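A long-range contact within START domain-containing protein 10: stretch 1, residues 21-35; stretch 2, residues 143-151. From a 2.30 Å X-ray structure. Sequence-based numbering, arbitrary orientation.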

# COMPACT_ATOMS: atom_id res chain seq x y z
N SER A 21 17.19 -9.15 -7.91
CA SER A 21 17.63 -7.85 -7.36
C SER A 21 16.50 -6.84 -7.32
O SER A 21 15.49 -7.08 -7.83
CB SER A 21 18.88 -7.34 -8.00
OG SER A 21 19.98 -8.16 -7.75
N VAL A 22 16.75 -5.73 -6.66
CA VAL A 22 15.79 -4.69 -6.54
C VAL A 22 15.64 -3.93 -7.82
O VAL A 22 16.59 -3.59 -8.43
CB VAL A 22 16.17 -3.77 -5.40
CG1 VAL A 22 15.07 -2.79 -5.12
CG2 VAL A 22 16.45 -4.57 -4.16
N GLN A 23 14.41 -3.66 -8.21
CA GLN A 23 14.14 -2.92 -9.44
C GLN A 23 13.16 -1.80 -9.18
O GLN A 23 12.18 -1.99 -8.44
CB GLN A 23 13.56 -3.84 -10.50
CG GLN A 23 14.45 -4.99 -10.88
CD GLN A 23 13.97 -5.71 -12.12
OE1 GLN A 23 14.64 -5.70 -13.15
NE2 GLN A 23 12.80 -6.33 -12.02
N VAL A 24 13.40 -0.64 -9.78
CA VAL A 24 12.32 0.36 -9.79
C VAL A 24 11.26 -0.08 -10.80
O VAL A 24 11.61 -0.53 -11.90
CB VAL A 24 12.87 1.77 -10.10
CG1 VAL A 24 14.39 1.76 -10.17
CG2 VAL A 24 12.26 2.39 -11.35
N PRO A 25 9.98 -0.03 -10.44
CA PRO A 25 8.94 -0.58 -11.33
C PRO A 25 8.98 0.06 -12.71
O PRO A 25 9.03 1.28 -12.84
CB PRO A 25 7.65 -0.25 -10.59
CG PRO A 25 8.05 -0.19 -9.15
CD PRO A 25 9.43 0.38 -9.14
N ASP A 26 8.99 -0.78 -13.74
CA ASP A 26 8.98 -0.25 -15.09
C ASP A 26 7.54 -0.17 -15.58
O ASP A 26 6.58 -0.41 -14.84
CB ASP A 26 9.86 -1.09 -16.01
CG ASP A 26 9.35 -2.51 -16.20
OD1 ASP A 26 8.35 -2.90 -15.57
OD2 ASP A 26 9.97 -3.24 -16.99
N ASP A 27 7.39 0.18 -16.86
CA ASP A 27 6.06 0.44 -17.40
C ASP A 27 5.20 -0.82 -17.40
O ASP A 27 3.98 -0.75 -17.19
CB ASP A 27 6.17 1.00 -18.81
CG ASP A 27 5.16 2.07 -19.08
OD1 ASP A 27 5.53 3.26 -19.03
OD2 ASP A 27 3.98 1.72 -19.32
N GLN A 28 5.81 -1.98 -17.63
CA GLN A 28 5.05 -3.22 -17.64
C GLN A 28 4.56 -3.59 -16.24
O GLN A 28 3.48 -4.17 -16.10
CB GLN A 28 5.91 -4.35 -18.23
CG GLN A 28 5.33 -5.75 -18.15
CD GLN A 28 4.08 -5.95 -18.99
OE1 GLN A 28 3.79 -5.17 -19.90
NE2 GLN A 28 3.33 -7.00 -18.68
N ASP A 29 5.33 -3.25 -15.19
CA ASP A 29 4.90 -3.58 -13.83
C ASP A 29 3.64 -2.83 -13.45
O ASP A 29 2.73 -3.40 -12.82
CB ASP A 29 6.02 -3.28 -12.83
CG ASP A 29 7.19 -4.25 -12.94
OD1 ASP A 29 8.35 -3.79 -12.96
OD2 ASP A 29 6.95 -5.47 -13.00
N PHE A 30 3.51 -1.61 -13.91
CA PHE A 30 2.31 -0.80 -13.66
C PHE A 30 1.13 -1.41 -14.42
O PHE A 30 0.06 -1.47 -13.94
CB PHE A 30 2.54 0.66 -14.05
CG PHE A 30 3.29 1.44 -13.01
CD1 PHE A 30 2.67 1.85 -11.87
CD2 PHE A 30 4.60 1.78 -13.18
CE1 PHE A 30 3.34 2.59 -10.92
CE2 PHE A 30 5.28 2.50 -12.23
CZ PHE A 30 4.65 2.92 -11.10
N ARG A 31 1.39 -1.90 -15.62
CA ARG A 31 0.34 -2.50 -16.46
C ARG A 31 -0.13 -3.81 -15.83
O ARG A 31 -1.29 -4.01 -15.68
CB ARG A 31 0.85 -2.66 -17.89
CG ARG A 31 0.75 -1.38 -18.69
CD ARG A 31 0.76 -1.53 -20.19
NE ARG A 31 1.93 -2.31 -20.46
CZ ARG A 31 2.99 -1.87 -21.09
NH1 ARG A 31 3.01 -0.64 -21.57
NH2 ARG A 31 4.02 -2.66 -21.23
N SER A 32 0.79 -4.63 -15.40
CA SER A 32 0.44 -5.92 -14.80
C SER A 32 -0.40 -5.66 -13.57
O SER A 32 -1.30 -6.37 -13.37
CB SER A 32 1.64 -6.67 -14.43
OG SER A 32 2.11 -7.41 -15.50
N PHE A 33 0.02 -4.71 -12.75
CA PHE A 33 -0.72 -4.36 -11.53
C PHE A 33 -2.12 -3.90 -11.88
O PHE A 33 -3.00 -4.39 -11.34
CB PHE A 33 0.06 -3.38 -10.67
CG PHE A 33 -0.66 -3.05 -9.41
CD1 PHE A 33 -0.47 -3.76 -8.26
CD2 PHE A 33 -1.60 -2.07 -9.42
CE1 PHE A 33 -1.18 -3.45 -7.13
CE2 PHE A 33 -2.30 -1.76 -8.29
CZ PHE A 33 -2.10 -2.46 -7.15
N ARG A 34 -2.29 -2.99 -12.79
CA ARG A 34 -3.65 -2.57 -13.12
C ARG A 34 -4.46 -3.74 -13.67
O ARG A 34 -5.61 -3.96 -13.29
CB ARG A 34 -3.64 -1.42 -14.13
CG ARG A 34 -5.04 -1.11 -14.64
CD ARG A 34 -5.11 0.22 -15.39
NE ARG A 34 -4.98 0.05 -16.83
CZ ARG A 34 -3.91 0.41 -17.54
NH1 ARG A 34 -2.88 0.98 -16.93
NH2 ARG A 34 -3.88 0.22 -18.85
N SER A 35 -3.86 -4.51 -14.58
CA SER A 35 -4.54 -5.68 -15.12
C SER A 35 -4.92 -6.64 -14.00
O SER A 35 -6.00 -7.24 -14.03
CB SER A 35 -3.65 -6.36 -16.16
OG SER A 35 -3.94 -7.73 -16.25
N TYR A 143 -4.81 6.66 -11.32
CA TYR A 143 -3.56 6.64 -10.58
C TYR A 143 -3.24 5.23 -10.12
O TYR A 143 -4.13 4.45 -9.75
CB TYR A 143 -3.61 7.55 -9.35
CG TYR A 143 -4.00 9.00 -9.57
CD1 TYR A 143 -5.33 9.41 -9.46
CD2 TYR A 143 -3.04 9.97 -9.83
CE1 TYR A 143 -5.69 10.75 -9.63
CE2 TYR A 143 -3.38 11.31 -9.99
CZ TYR A 143 -4.71 11.69 -9.89
OH TYR A 143 -5.04 13.02 -10.06
N ILE A 144 -1.95 4.90 -10.12
CA ILE A 144 -1.46 3.67 -9.52
C ILE A 144 -0.34 4.01 -8.56
O ILE A 144 0.57 4.78 -8.90
CB ILE A 144 -0.96 2.66 -10.57
CG1 ILE A 144 -2.11 2.20 -11.46
CG2 ILE A 144 -0.30 1.48 -9.88
CD1 ILE A 144 -1.68 1.19 -12.50
N ILE A 145 -0.39 3.44 -7.36
CA ILE A 145 0.72 3.45 -6.41
C ILE A 145 0.96 2.01 -6.00
O ILE A 145 0.04 1.36 -5.49
CB ILE A 145 0.42 4.30 -5.17
CG1 ILE A 145 -0.26 5.60 -5.55
CG2 ILE A 145 1.70 4.60 -4.43
CD1 ILE A 145 -0.58 6.46 -4.35
N MET A 146 2.18 1.51 -6.22
CA MET A 146 2.57 0.16 -5.82
C MET A 146 3.77 0.20 -4.89
O MET A 146 4.54 1.17 -4.86
CB MET A 146 2.97 -0.71 -7.02
CG MET A 146 2.30 -0.34 -8.28
SD MET A 146 2.81 -1.45 -9.58
CE MET A 146 4.42 -0.82 -9.96
N ASN A 147 3.95 -0.89 -4.14
CA ASN A 147 5.13 -1.05 -3.31
C ASN A 147 5.39 -2.54 -3.11
O ASN A 147 4.52 -3.37 -3.33
CB ASN A 147 4.98 -0.30 -1.98
CG ASN A 147 4.17 -1.05 -0.94
OD1 ASN A 147 4.51 -2.18 -0.57
ND2 ASN A 147 3.14 -0.41 -0.40
N TYR A 148 6.62 -2.85 -2.69
CA TYR A 148 7.02 -4.19 -2.27
C TYR A 148 8.23 -4.04 -1.36
O TYR A 148 8.94 -3.03 -1.42
CB TYR A 148 7.34 -5.10 -3.47
CG TYR A 148 8.55 -4.67 -4.27
CD1 TYR A 148 9.81 -5.19 -3.98
CD2 TYR A 148 8.45 -3.73 -5.30
CE1 TYR A 148 10.93 -4.81 -4.69
CE2 TYR A 148 9.57 -3.34 -6.02
CZ TYR A 148 10.81 -3.89 -5.71
OH TYR A 148 11.94 -3.52 -6.40
N SER A 149 8.44 -5.03 -0.49
CA SER A 149 9.45 -4.89 0.55
C SER A 149 10.85 -4.95 -0.02
O SER A 149 11.10 -5.55 -1.07
CB SER A 149 9.29 -5.97 1.63
OG SER A 149 8.31 -5.61 2.58
N VAL A 150 11.78 -4.32 0.68
CA VAL A 150 13.16 -4.22 0.24
C VAL A 150 14.03 -4.13 1.49
O VAL A 150 13.53 -3.91 2.60
CB VAL A 150 13.35 -2.99 -0.69
CG1 VAL A 150 13.57 -1.72 0.12
CG2 VAL A 150 14.47 -3.23 -1.66
N LYS A 151 15.33 -4.31 1.33
CA LYS A 151 16.26 -4.20 2.45
C LYS A 151 17.12 -2.96 2.29
O LYS A 151 17.70 -2.73 1.22
CB LYS A 151 17.13 -5.46 2.57
CG LYS A 151 16.34 -6.71 2.88
CD LYS A 151 17.22 -7.95 2.87
CE LYS A 151 17.41 -8.53 4.25
NZ LYS A 151 17.80 -9.97 4.17

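A loop and the first turns of a helix pack across one face of a β-strand in a mainly apolar contact, burying 557 Å² in all and pinned by a hydrogen bond from Tyr 148 to the loop backbone. The helix, which begins at Asp 27 and continues beyond this stretch, runs at 103° to the strand, nearly perpendicular, with the axes 9.5 Å apart at closest approach; the preceding loop runs back along the strand, from Val 22 near Val 150 (CA to CA 7.3 Å) to Pro 25 beside Met 146, and the helix then brings the CA of Phe 30 to 7.2 Å from the CA of Ile 144. Strand alternation sets the pattern: Ile 144, Met 146, Tyr 148 and Val 150 direct their CA-to-CB bonds toward stretch 1, whereas Ile 145 and Asn 147 point away.

Met 146 is the hub, with the largest covered area. Its CE sits over a face of the Phe 30 ring, 3.7 Å from the centroid and 11° off the normal, a CH-π contact, and also meets Pro 25 CB at 3.3 Å. Met 146 SD lies 3.5 Å from Phe 33 CB and approaches both phenylalanine rings obliquely, so the flexible, polarizable thioether fills the space between them. Ile 144 extends this apolar patch: Ile 144 CG2 meets the edge of the Phe 30 ring, 3.6 Å from Phe 30 CD1, and lies 3.8 Å from Phe 33 CD2, while Ile 144 CD1 lies 3.6 Å from Arg 34 CB. Arg 34 thus contributes aliphatic carbon here, not charge.

At the loop end, Tyr 148 OH donates to Gln 23 O at 2.6 Å, a short bond that satisfies a backbone carbonyl outside the helix. Beside it, the Val 22 methyl groups make van der Waals contacts, CG1 3.5 Å from Tyr 148 OH and CG2 3.5 Å from Val 150 CG2, carrying the apolar packing on past the hydrogen bond. The turn into the helix is braced by reciprocal bonds, Asp 29 N to Asp 26 OD1 (3.1 Å, the N-cap) and Asp 26 N to Asp 29 OD1 (3.2 Å).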